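Local atomic coordinates of haloacid dehalogenase domain protein hydrolase (Planctomyces limnophilus, PDB entry 4OVY), a protein that is a putative phosphatase of the haloacid dehalogenase family, with probable hydrolase activity, and binds a calcium ion. Residues V229-N234 and E240-V245; G254-H259 and D278-D283; V39-D44 and A148-H153; L207-D212 and K216-R221. All coordinates share one frame; numbering follows the deposited sequence.

Contact 1: residues V229-N234 and E240-V245; sequences VMAVGN and EMLEYV. With CA (calcium ion), chain J.
Ala231 is the bump on strand 230-233 that enters a hollow in helix 239-246, walled by Met241, Leu242 and Val245. Strand and helix are the first two elements of a beta-alpha-beta unit in the Rossmann-like core of the haloacid dehalogenase fold, completed by strand 253-260. The axes of strand 230-233 and helical segment 240-245 approach to 8.0 Å and run nearly antiparallel, at 160°, as expected of a helix returning over its own strand. The CA atoms of Ala231 and Leu242 lie 6.0 Å apart, a closeness that the small methyl permits. Three side chains surround this methyl: Ala231 CB is 3.9 Å from Val245 CG2, 4.0 Å from Leu242 CD2 and 4.1 Å from Met241 CG. Val245 also reaches the backbone, because its CG1, anti to the backbone N (chi1 168°), lies over the peptide joining Val229 to Met230. At the other end, Gly233 carries no side chain, and selenomethionine Met241 bends at chi3 (70°), bringing its methyl against this part of the strand. Met241 CE lies 3.6 Å from Val232 O and passes beside Gly233 CA. Beyond the strand, Asn234 turns away from the helix toward the calcium ion, which Asp42 and Asp44 also bind. Asn234 OD1 is a ligand of the calcium ion at 2.4 Å.

Contact 2: residues G254-H259 and D278-D283; sequences GLIVHH and DRALTD
Strand 253-260 runs past the first turn of helix 279-287 so that Ile256 meets Ala280 and His258 meets Leu281. The nearest CA atoms across the segments, those of Ile256 and Leu281, are 8.0 Å apart, and the strand reaches the helix by its side chains, which touch both side-chain and backbone atoms there. The strand is extended throughout 254-259, and the side chains of Ile256 and His258, two positions apart, both point toward the helix. On the helical side the turn is set by the backbone bond from Thr282 N to Asp278 O. Asp278 occupies the N-cap position but makes no capping bond with its side chain; the carboxylate of Asp236 instead receives the N-H groups of Asp278, Arg279 and Ala280.

After the short antiparallel strand 267-268, helix 279-287 makes the crossover connection to strand 290-293, which pairs in parallel with strand 253-260. Ile256 reaches the helix with the end of its longer branch: Ile256 CD1 lies 3.8 Å from Ala280 O and 4.2 Å from Ala280 CB. The side chains of Leu281 and His258 cross at about a right angle. Leu281 CG stands anti to the backbone N (chi1 -174°), which carries the end of the side chain out to His258. There Leu281 CD2 makes an off-centre CH-pi contact, 4.2 Å from the centroid of the His258 ring and 30° from its normal. The displacement is toward the outer edge of the imidazole, as the 3.8 Å separation of Leu281 CD2 from His258 NE2 indicates. That nitrogen is hydrogen-bonded to Asp269 OD2, which ties down the polar end of the ring.

Contact 3: residues V39-D44 and A148-H153; sequences VTFDND and AFLRQH. With CA (calcium ion), chain J; EDO (1,2-ethanediol), chain H.
Leu150 and Phe41 come at each other from opposite directions, and the methyl CD1 of the leucine meets the aromatic ring at its edge, in the ring plane. The separation from Leu150 CD1 to Phe41 CZ is 3.7 Å, so the outermost carbon of the ring does the touching, and Leu150 meets the edge of the ring and not a face. Val39, two residues earlier on strand 38-41, crosses the leucine at about a right angle. Val39 CG1 stands 4.1 Å from Leu150 CD1, placed there by a chi1 of 57° that sets this branch between the backbone N and the carbonyl carbon. A single methyl from helix 141-152 therefore meets both strand residues, and just 94 Å² is buried between the segments.

Past Phe41 the strand gives way to the loop of a DxDx(T/V) sequence, consistent with the first conserved motif of haloacid dehalogenases. Here the calcium ion is held by Asp42 OD2 at 2.3 Å and by the backbone Asp44 O at 2.5 Å, together with two waters and Asn234. Asp42 OD1, salt-bridged to Lys216, also accepts a weak bond from Asn43 N (2.8 Å). Strand 38-41 pairs in parallel with strands 156-161 and 230-233; Val20 of helix 11-24 also packs on Leu150, while Met230 of strand 230-233 touches both Leu150 and Val39.

Contact 4: residues L207-D212 and K216-R221; sequences LNFIDD and KPVGIR. With EDO (1,2-ethanediol), chain I; EDO (1,2-ethanediol), chain H.
Phe209 packing on Val218 and Gly219, with Lys216 lying beside Asp212 and against the carbonyl oxygen of Asp211, makes this a local contact, folding the end of strand 207-209 and its following loop back on the start of helix 215-223. The closest ring contacts are Phe209 CE1 to Val218 CG1 at 4.0 Å and Phe209 CZ to Gly219 N at 3.8 Å. Gly219, without a side chain, lets Asp211 OD1 approach Gly219 CA to 4.0 Å. That oxygen is buried and has no polar partner in the model. Asn208 and Phe209 both face Ser187, a classic beta bulge in the antiparallel pairing with strand 183-195. Lys216 is extended beyond CG, with Lys216 CE 3.4 Å from Asp211 O and 3.7 Å from Asp212 OD1. The charges of Lys216 NZ and Asp212 OD1 stay 4.4 Å apart, beyond a salt bridge; the ammonium group instead makes salt bridges with Asp42 and Asp238 and a hydrogen bond with Val160 O, consistent with the motif III lysine of haloacid dehalogenases. A methionine in place of Lys216 would probably leave Asp42 OD1 and Asp238 without the ammonium they share, and Val160 O without its donor.

Overall arrangement
Contacts 1, 2 and 3 lie on neighbouring strands of one sheet: strand 230-233 is central, pairing in parallel with 38-41 and 253-260, with probable hydrogen bonds Val232 N to Thr40 O (2.9 Å) and Val257 N to Gly233 O (2.8 Å). Contacts 1 and 3 have centres about 12 Å apart and share the calcium ion and its two waters. Contact 4 joins this site from its helix: Lys216 NZ makes a salt bridge with Asp42 OD1 of contact 3 at 3.1 Å, although the two centres are about 19 Å apart. Contact 2 is more peripheral, the side chain of Ile256 lying about 9 Å from the calcium ion. Contacts 1 and 4 both touch the second subunit.

Contact 1: residues V229-N234 and E240-V245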
# COMPACT_ATOMS: atom_id res chain seq x y z
N VAL A 229 -14.83 -5.49 -2.93
CA VAL A 229 -16.15 -6.03 -3.27
C VAL A 229 -16.31 -7.49 -2.86
O VAL A 229 -17.41 -8.04 -2.93
CB VAL A 229 -16.46 -5.84 -4.77
CG1 VAL A 229 -16.35 -4.37 -5.15
CG2 VAL A 229 -15.56 -6.71 -5.63
N MSE A 230 -15.22 -8.12 -2.42
CA MSE A 230 -15.26 -9.49 -1.91
C MSE A 230 -14.16 -9.69 -0.91
O MSE A 230 -13.12 -9.04 -0.98
CB MSE A 230 -15.09 -10.42 -3.11
CG MSE A 230 -15.22 -11.89 -2.78
SE MSE A 230 -15.09 -12.87 -4.49
CE MSE A 230 -14.71 -14.66 -3.76
N ALA A 231 -14.40 -10.58 0.06
CA ALA A 231 -13.40 -10.92 1.05
C ALA A 231 -13.59 -12.35 1.51
O ALA A 231 -14.72 -12.83 1.61
CB ALA A 231 -13.45 -9.97 2.24
N VAL A 232 -12.48 -13.02 1.79
CA VAL A 232 -12.49 -14.37 2.32
C VAL A 232 -11.59 -14.44 3.55
O VAL A 232 -10.43 -14.01 3.52
CB VAL A 232 -12.02 -15.40 1.28
CG1 VAL A 232 -12.24 -16.81 1.81
CG2 VAL A 232 -12.74 -15.20 -0.05
N GLY A 233 -12.13 -14.99 4.62
CA GLY A 233 -11.40 -15.19 5.87
C GLY A 233 -11.73 -16.54 6.45
O GLY A 233 -12.36 -17.37 5.77
N ASN A 234 -11.31 -16.78 7.69
CA ASN A 234 -11.62 -18.04 8.37
C ASN A 234 -11.80 -17.94 9.88
O ASN A 234 -12.21 -18.90 10.51
CB ASN A 234 -10.54 -19.08 8.10
CG ASN A 234 -9.25 -18.76 8.83
OD1 ASN A 234 -8.61 -17.75 8.56
ND2 ASN A 234 -8.88 -19.61 9.78
N GLU A 240 -14.31 -7.94 11.19
CA GLU A 240 -14.43 -6.56 10.72
C GLU A 240 -14.14 -6.43 9.22
O GLU A 240 -14.81 -5.66 8.54
CB GLU A 240 -13.55 -5.61 11.54
CG GLU A 240 -14.03 -5.41 12.97
CD GLU A 240 -13.40 -6.35 13.99
OE1 GLU A 240 -12.86 -7.43 13.60
OE2 GLU A 240 -13.45 -6.01 15.19
N MSE A 241 -13.17 -7.18 8.70
CA MSE A 241 -12.90 -7.16 7.26
C MSE A 241 -14.14 -7.59 6.48
O MSE A 241 -14.53 -6.93 5.53
CB MSE A 241 -11.69 -8.02 6.90
CG MSE A 241 -11.54 -8.12 5.38
SE MSE A 241 -9.99 -9.22 4.87
CE MSE A 241 -10.66 -11.00 5.41
N LEU A 242 -14.75 -8.70 6.87
CA LEU A 242 -15.94 -9.21 6.17
C LEU A 242 -17.11 -8.23 6.29
O LEU A 242 -17.80 -7.94 5.32
CB LEU A 242 -16.34 -10.58 6.71
CG LEU A 242 -15.32 -11.72 6.48
CD1 LEU A 242 -15.64 -12.93 7.35
CD2 LEU A 242 -15.27 -12.12 5.02
N GLU A 243 -17.32 -7.70 7.50
CA GLU A 243 -18.39 -6.73 7.75
C GLU A 243 -18.24 -5.46 6.91
O GLU A 243 -19.21 -4.96 6.33
CB GLU A 243 -18.41 -6.38 9.24
CG GLU A 243 -19.54 -5.49 9.69
CD GLU A 243 -19.56 -5.34 11.20
OE1 GLU A 243 -18.58 -4.79 11.75
OE2 GLU A 243 -20.53 -5.80 11.83
N TYR A 244 -17.02 -4.97 6.83
CA TYR A 244 -16.69 -3.78 6.05
C TYR A 244 -17.07 -3.97 4.59
O TYR A 244 -17.58 -3.06 3.94
CB TYR A 244 -15.18 -3.49 6.20
CG TYR A 244 -14.65 -2.32 5.41
CD1 TYR A 244 -15.24 -1.06 5.50
CD2 TYR A 244 -13.53 -2.46 4.60
CE1 TYR A 244 -14.74 0.02 4.78
CE2 TYR A 244 -13.02 -1.39 3.88
CZ TYR A 244 -13.62 -0.15 3.97
OH TYR A 244 -13.11 0.91 3.26
N VAL A 245 -16.86 -5.18 4.09
CA VAL A 245 -17.16 -5.53 2.69
C VAL A 245 -18.65 -5.81 2.43
O VAL A 245 -19.17 -5.41 1.38
CB VAL A 245 -16.30 -6.75 2.26
CG1 VAL A 245 -16.78 -7.33 0.94
CG2 VAL A 245 -14.84 -6.34 2.17
CA CA J . -6.89 -16.54 9.75
O HOH W 1 -7.87 -14.13 10.83
O HOH W 2 -6.16 -17.20 11.60

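Contact 2: residues G254-H259 and D278-D283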
# COMPACT_ATOMS: atom_id res chain seq x y z
N GLY A 254 -18.90 -12.06 1.17
CA GLY A 254 -17.97 -12.55 2.19
C GLY A 254 -18.08 -14.06 2.35
O GLY A 254 -19.19 -14.62 2.41
N LEU A 255 -16.93 -14.72 2.40
CA LEU A 255 -16.89 -16.15 2.66
C LEU A 255 -15.98 -16.49 3.83
O LEU A 255 -15.01 -15.77 4.11
CB LEU A 255 -16.45 -16.92 1.42
CG LEU A 255 -17.41 -16.76 0.23
CD1 LEU A 255 -16.75 -15.93 -0.86
CD2 LEU A 255 -17.83 -18.11 -0.34
N ILE A 256 -16.30 -17.60 4.48
CA ILE A 256 -15.54 -18.10 5.61
C ILE A 256 -15.10 -19.54 5.33
O ILE A 256 -15.92 -20.40 5.00
CB ILE A 256 -16.38 -18.08 6.90
CG1 ILE A 256 -16.68 -16.64 7.31
CG2 ILE A 256 -15.66 -18.83 8.02
CD1 ILE A 256 -17.73 -16.52 8.38
N VAL A 257 -13.81 -19.80 5.47
CA VAL A 257 -13.27 -21.16 5.36
C VAL A 257 -13.42 -21.85 6.72
O VAL A 257 -12.76 -21.46 7.69
CB VAL A 257 -11.79 -21.16 4.93
CG1 VAL A 257 -11.26 -22.59 4.81
CG2 VAL A 257 -11.60 -20.41 3.62
N HIS A 258 -14.30 -22.85 6.76
CA HIS A 258 -14.58 -23.62 7.97
C HIS A 258 -13.80 -24.93 7.96
O HIS A 258 -13.99 -25.78 7.07
CB HIS A 258 -16.09 -23.87 8.09
CG HIS A 258 -16.53 -24.39 9.43
ND1 HIS A 258 -17.78 -24.93 9.64
CD2 HIS A 258 -15.88 -24.46 10.62
CE1 HIS A 258 -17.89 -25.30 10.90
NE2 HIS A 258 -16.75 -25.03 11.52
N HIS A 259 -12.93 -25.09 8.94
CA HIS A 259 -12.07 -26.27 9.03
C HIS A 259 -12.78 -27.42 9.70
O HIS A 259 -12.76 -27.56 10.93
CB HIS A 259 -10.79 -25.90 9.76
CG HIS A 259 -9.95 -24.91 9.02
ND1 HIS A 259 -8.82 -25.27 8.32
CD2 HIS A 259 -10.12 -23.58 8.81
CE1 HIS A 259 -8.30 -24.20 7.75
NE2 HIS A 259 -9.08 -23.16 8.02
N ASP A 278 -15.74 -18.45 15.88
CA ASP A 278 -16.83 -18.57 16.84
C ASP A 278 -17.88 -17.50 16.56
O ASP A 278 -18.95 -17.81 16.05
CB ASP A 278 -16.28 -18.48 18.26
CG ASP A 278 -17.35 -18.56 19.34
OD1 ASP A 278 -18.48 -19.03 19.08
OD2 ASP A 278 -17.04 -18.14 20.46
N ARG A 279 -17.56 -16.25 16.88
CA ARG A 279 -18.50 -15.15 16.68
C ARG A 279 -18.88 -14.97 15.21
O ARG A 279 -20.05 -14.74 14.88
CB ARG A 279 -17.92 -13.85 17.24
CG ARG A 279 -17.42 -13.92 18.68
CD ARG A 279 -18.48 -14.44 19.62
NE ARG A 279 -17.96 -14.64 20.97
CZ ARG A 279 -18.67 -15.13 21.98
NH1 ARG A 279 -19.94 -15.48 21.80
NH2 ARG A 279 -18.11 -15.29 23.17
N ALA A 280 -17.90 -15.09 14.33
CA ALA A 280 -18.14 -14.94 12.89
C ALA A 280 -19.02 -16.06 12.34
O ALA A 280 -19.83 -15.84 11.45
CB ALA A 280 -16.83 -14.87 12.12
N LEU A 281 -18.83 -17.27 12.87
CA LEU A 281 -19.61 -18.44 12.45
C LEU A 281 -21.07 -18.31 12.89
O LEU A 281 -22.00 -18.53 12.11
CB LEU A 281 -18.98 -19.71 13.01
CG LEU A 281 -19.54 -21.07 12.59
CD1 LEU A 281 -19.58 -21.19 11.07
CD2 LEU A 281 -18.71 -22.18 13.20
N THR A 282 -21.27 -17.94 14.15
CA THR A 282 -22.61 -17.71 14.67
C THR A 282 -23.37 -16.64 13.88
O THR A 282 -24.56 -16.79 13.64
CB THR A 282 -22.54 -17.35 16.16
OG1 THR A 282 -22.00 -18.47 16.87
CG2 THR A 282 -23.91 -16.99 16.74
N ASP A 283 -22.68 -15.58 13.45
CA ASP A 283 -23.32 -14.47 12.74
C ASP A 283 -23.38 -14.64 11.22
O ASP A 283 -23.99 -13.82 10.54
CB ASP A 283 -22.61 -13.15 13.07
CG ASP A 283 -23.04 -12.56 14.40
OD1 ASP A 283 -23.90 -13.16 15.09
OD2 ASP A 283 -22.53 -11.48 14.74

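Contact 3: residues V39-D44 and A148-H153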
# COMPACT_ATOMS: atom_id res chain seq x y z
N VAL A 39 -10.45 -7.77 -4.21
CA VAL A 39 -10.80 -8.87 -3.32
C VAL A 39 -9.67 -9.11 -2.32
O VAL A 39 -8.49 -9.11 -2.69
CB VAL A 39 -11.14 -10.18 -4.09
CG1 VAL A 39 -10.00 -10.61 -5.00
CG2 VAL A 39 -11.50 -11.30 -3.13
N THR A 40 -10.04 -9.29 -1.05
CA THR A 40 -9.07 -9.46 0.03
C THR A 40 -9.20 -10.83 0.69
O THR A 40 -10.31 -11.30 0.97
CB THR A 40 -9.20 -8.36 1.10
OG1 THR A 40 -10.55 -8.30 1.58
CG2 THR A 40 -8.79 -7.02 0.55
N PHE A 41 -8.06 -11.46 0.92
CA PHE A 41 -7.96 -12.76 1.57
C PHE A 41 -7.09 -12.66 2.81
O PHE A 41 -6.00 -12.09 2.77
CB PHE A 41 -7.28 -13.77 0.64
CG PHE A 41 -8.06 -14.09 -0.60
CD1 PHE A 41 -7.98 -13.28 -1.72
CD2 PHE A 41 -8.86 -15.23 -0.66
CE1 PHE A 41 -8.70 -13.58 -2.87
CE2 PHE A 41 -9.58 -15.53 -1.80
CZ PHE A 41 -9.50 -14.71 -2.91
N ASP A 42 -7.54 -13.26 3.91
CA ASP A 42 -6.60 -13.61 4.97
C ASP A 42 -5.66 -14.70 4.42
O ASP A 42 -5.96 -15.34 3.40
CB ASP A 42 -7.35 -14.13 6.19
CG ASP A 42 -6.51 -14.13 7.45
OD1 ASP A 42 -5.37 -13.63 7.47
OD2 ASP A 42 -7.01 -14.63 8.46
N ASN A 43 -4.52 -14.89 5.08
CA ASN A 43 -3.57 -15.94 4.69
C ASN A 43 -3.70 -17.18 5.59
O ASN A 43 -4.23 -18.20 5.16
CB ASN A 43 -2.13 -15.39 4.71
CG ASN A 43 -1.12 -16.39 4.16
OD1 ASN A 43 -1.42 -17.17 3.24
ND2 ASN A 43 0.08 -16.38 4.71
N ASP A 44 -3.22 -17.07 6.83
CA ASP A 44 -3.26 -18.20 7.77
C ASP A 44 -4.69 -18.74 7.90
O ASP A 44 -5.58 -18.00 8.25
CB ASP A 44 -2.78 -17.76 9.16
CG ASP A 44 -1.33 -17.30 9.18
OD1 ASP A 44 -0.51 -17.76 8.37
OD2 ASP A 44 -1.02 -16.46 10.05
N ALA A 148 -6.83 -17.67 -9.23
CA ALA A 148 -6.67 -17.62 -10.68
C ALA A 148 -7.96 -17.21 -11.39
O ALA A 148 -7.94 -16.40 -12.32
CB ALA A 148 -6.19 -18.97 -11.21
N PHE A 149 -9.07 -17.78 -10.94
CA PHE A 149 -10.39 -17.50 -11.51
C PHE A 149 -10.72 -16.02 -11.39
O PHE A 149 -11.18 -15.39 -12.34
CB PHE A 149 -11.44 -18.35 -10.78
CG PHE A 149 -12.86 -18.07 -11.20
CD1 PHE A 149 -13.30 -18.43 -12.47
CD2 PHE A 149 -13.76 -17.49 -10.32
CE1 PHE A 149 -14.62 -18.20 -12.86
CE2 PHE A 149 -15.07 -17.25 -10.71
CZ PHE A 149 -15.50 -17.60 -11.98
N LEU A 150 -10.50 -15.46 -10.21
CA LEU A 150 -10.75 -14.04 -9.97
C LEU A 150 -9.85 -13.15 -10.83
O LEU A 150 -10.31 -12.18 -11.43
CB LEU A 150 -10.59 -13.72 -8.48
CG LEU A 150 -11.65 -14.37 -7.59
CD1 LEU A 150 -11.25 -14.31 -6.12
CD2 LEU A 150 -13.02 -13.74 -7.80
N ARG A 151 -8.57 -13.49 -10.91
CA ARG A 151 -7.64 -12.71 -11.74
C ARG A 151 -8.00 -12.81 -13.23
O ARG A 151 -7.88 -11.83 -13.95
CB ARG A 151 -6.19 -13.10 -11.45
CG ARG A 151 -5.72 -12.62 -10.08
CD ARG A 151 -4.22 -12.73 -9.91
NE ARG A 151 -3.76 -14.12 -9.90
CZ ARG A 151 -3.38 -14.82 -8.82
NH1 ARG A 151 -3.00 -16.07 -8.98
NH2 ARG A 151 -3.39 -14.29 -7.60
N GLN A 152 -8.48 -13.97 -13.67
CA GLN A 152 -8.97 -14.12 -15.05
C GLN A 152 -10.14 -13.18 -15.35
O GLN A 152 -10.33 -12.78 -16.49
CB GLN A 152 -9.37 -15.57 -15.32
CG GLN A 152 -8.19 -16.52 -15.48
CD GLN A 152 -8.58 -17.99 -15.35
OE1 GLN A 152 -9.76 -18.35 -15.40
NE2 GLN A 152 -7.58 -18.84 -15.17
N HIS A 153 -10.91 -12.82 -14.32
CA HIS A 153 -12.02 -11.88 -14.46
C HIS A 153 -11.66 -10.47 -14.01
O HIS A 153 -12.54 -9.66 -13.69
CB HIS A 153 -13.24 -12.43 -13.71
CG HIS A 153 -13.83 -13.63 -14.37
ND1 HIS A 153 -13.28 -14.89 -14.24
CD2 HIS A 153 -14.89 -13.76 -15.20
CE1 HIS A 153 -13.99 -15.75 -14.95
NE2 HIS A 153 -14.97 -15.09 -15.54
CA CA J . -6.89 -16.54 9.75
C1 EDO H . -1.53 -14.49 12.37
O1 EDO H . -2.50 -14.83 11.37
C2 EDO H . -2.23 -13.88 13.58
O2 EDO H . -3.25 -12.97 13.16
O HOH W 1 -7.87 -14.13 10.83
O HOH W 2 -6.16 -17.20 11.60

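Contact 4: residues L207-D212 and K216-R221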
# COMPACT_ATOMS: atom_id res chain seq x y z
N LEU A 207 6.99 -1.04 16.72
CA LEU A 207 5.84 -1.49 15.93
C LEU A 207 5.37 -0.38 15.00
O LEU A 207 5.33 0.78 15.39
CB LEU A 207 4.67 -1.89 16.83
CG LEU A 207 4.79 -3.18 17.65
CD1 LEU A 207 3.53 -3.36 18.47
CD2 LEU A 207 5.05 -4.38 16.74
N ASN A 208 5.00 -0.75 13.79
CA ASN A 208 4.39 0.18 12.86
C ASN A 208 2.88 -0.03 12.82
O ASN A 208 2.11 0.92 12.96
CB ASN A 208 4.99 0.01 11.46
CG ASN A 208 4.43 1.01 10.47
OD1 ASN A 208 4.34 2.19 10.77
ND2 ASN A 208 4.06 0.53 9.28
N PHE A 209 2.45 -1.28 12.63
CA PHE A 209 1.04 -1.58 12.44
C PHE A 209 0.73 -3.04 12.70
O PHE A 209 1.50 -3.92 12.32
CB PHE A 209 0.62 -1.19 11.02
CG PHE A 209 -0.86 -1.26 10.79
CD1 PHE A 209 -1.70 -0.28 11.32
CD2 PHE A 209 -1.41 -2.29 10.04
CE1 PHE A 209 -3.06 -0.34 11.11
CE2 PHE A 209 -2.78 -2.35 9.83
CZ PHE A 209 -3.60 -1.37 10.36
N ILE A 210 -0.41 -3.28 13.36
CA ILE A 210 -0.94 -4.61 13.60
C ILE A 210 -2.23 -4.76 12.80
O ILE A 210 -3.24 -4.10 13.09
CB ILE A 210 -1.21 -4.86 15.11
CG1 ILE A 210 0.06 -4.66 15.93
CG2 ILE A 210 -1.80 -6.24 15.34
CD1 ILE A 210 1.25 -5.50 15.48
N ASP A 211 -2.20 -5.64 11.81
CA ASP A 211 -3.26 -5.77 10.81
C ASP A 211 -4.21 -6.93 11.15
O ASP A 211 -4.33 -7.90 10.39
CB ASP A 211 -2.62 -6.01 9.44
CG ASP A 211 -3.63 -6.04 8.31
OD1 ASP A 211 -4.46 -5.11 8.25
OD2 ASP A 211 -3.57 -6.98 7.48
N ASP A 212 -4.91 -6.81 12.28
CA ASP A 212 -5.86 -7.83 12.70
C ASP A 212 -7.10 -7.21 13.33
O ASP A 212 -7.06 -6.06 13.80
CB ASP A 212 -5.19 -8.81 13.67
CG ASP A 212 -5.90 -10.17 13.74
OD1 ASP A 212 -6.75 -10.49 12.87
OD2 ASP A 212 -5.60 -10.93 14.68
N LYS A 216 -7.98 -4.53 10.30
CA LYS A 216 -8.01 -4.94 8.88
C LYS A 216 -8.69 -3.92 7.97
O LYS A 216 -8.13 -3.57 6.93
CB LYS A 216 -8.55 -6.37 8.70
CG LYS A 216 -7.61 -7.44 9.25
CD LYS A 216 -7.90 -8.84 8.73
CE LYS A 216 -6.88 -9.83 9.28
NZ LYS A 216 -6.92 -11.14 8.57
N PRO A 217 -9.87 -3.41 8.36
CA PRO A 217 -10.46 -2.35 7.53
C PRO A 217 -9.59 -1.09 7.46
O PRO A 217 -9.56 -0.41 6.44
CB PRO A 217 -11.80 -2.06 8.20
CG PRO A 217 -12.13 -3.31 8.94
CD PRO A 217 -10.81 -3.89 9.38
N VAL A 218 -8.85 -0.80 8.53
CA VAL A 218 -7.93 0.33 8.53
C VAL A 218 -6.77 0.08 7.55
O VAL A 218 -6.42 0.95 6.76
CB VAL A 218 -7.39 0.61 9.95
CG1 VAL A 218 -6.30 1.66 9.91
CG2 VAL A 218 -8.52 1.07 10.86
N GLY A 219 -6.18 -1.11 7.61
CA GLY A 219 -5.08 -1.43 6.70
C GLY A 219 -5.54 -1.40 5.25
O GLY A 219 -4.86 -0.85 4.37
N ILE A 220 -6.71 -1.96 5.00
CA ILE A 220 -7.29 -1.97 3.66
C ILE A 220 -7.52 -0.54 3.18
O ILE A 220 -7.12 -0.18 2.08
CB ILE A 220 -8.60 -2.77 3.65
CG1 ILE A 220 -8.31 -4.27 3.78
CG2 ILE A 220 -9.40 -2.52 2.37
CD1 ILE A 220 -9.51 -5.11 4.17
N ARG A 221 -8.17 0.28 3.99
CA ARG A 221 -8.50 1.63 3.56
C ARG A 221 -7.25 2.50 3.35
O ARG A 221 -7.20 3.28 2.40
CB ARG A 221 -9.48 2.30 4.52
CG ARG A 221 -9.94 3.68 4.07
CD ARG A 221 -10.63 3.66 2.71
NE ARG A 221 -11.01 4.99 2.25
CZ ARG A 221 -10.16 5.91 1.77
NH1 ARG A 221 -8.85 5.65 1.67
NH2 ARG A 221 -10.62 7.09 1.41
C1 EDO I . 4.01 2.56 6.52
O1 EDO I . 3.02 1.53 6.71
C2 EDO I . 3.31 3.86 6.18
O2 EDO I . 2.28 4.08 7.15
C1 EDO H . -1.53 -14.49 12.37
O1 EDO H . -2.50 -14.83 11.37
C2 EDO H . -2.23 -13.88 13.58
O2 EDO H . -3.25 -12.97 13.16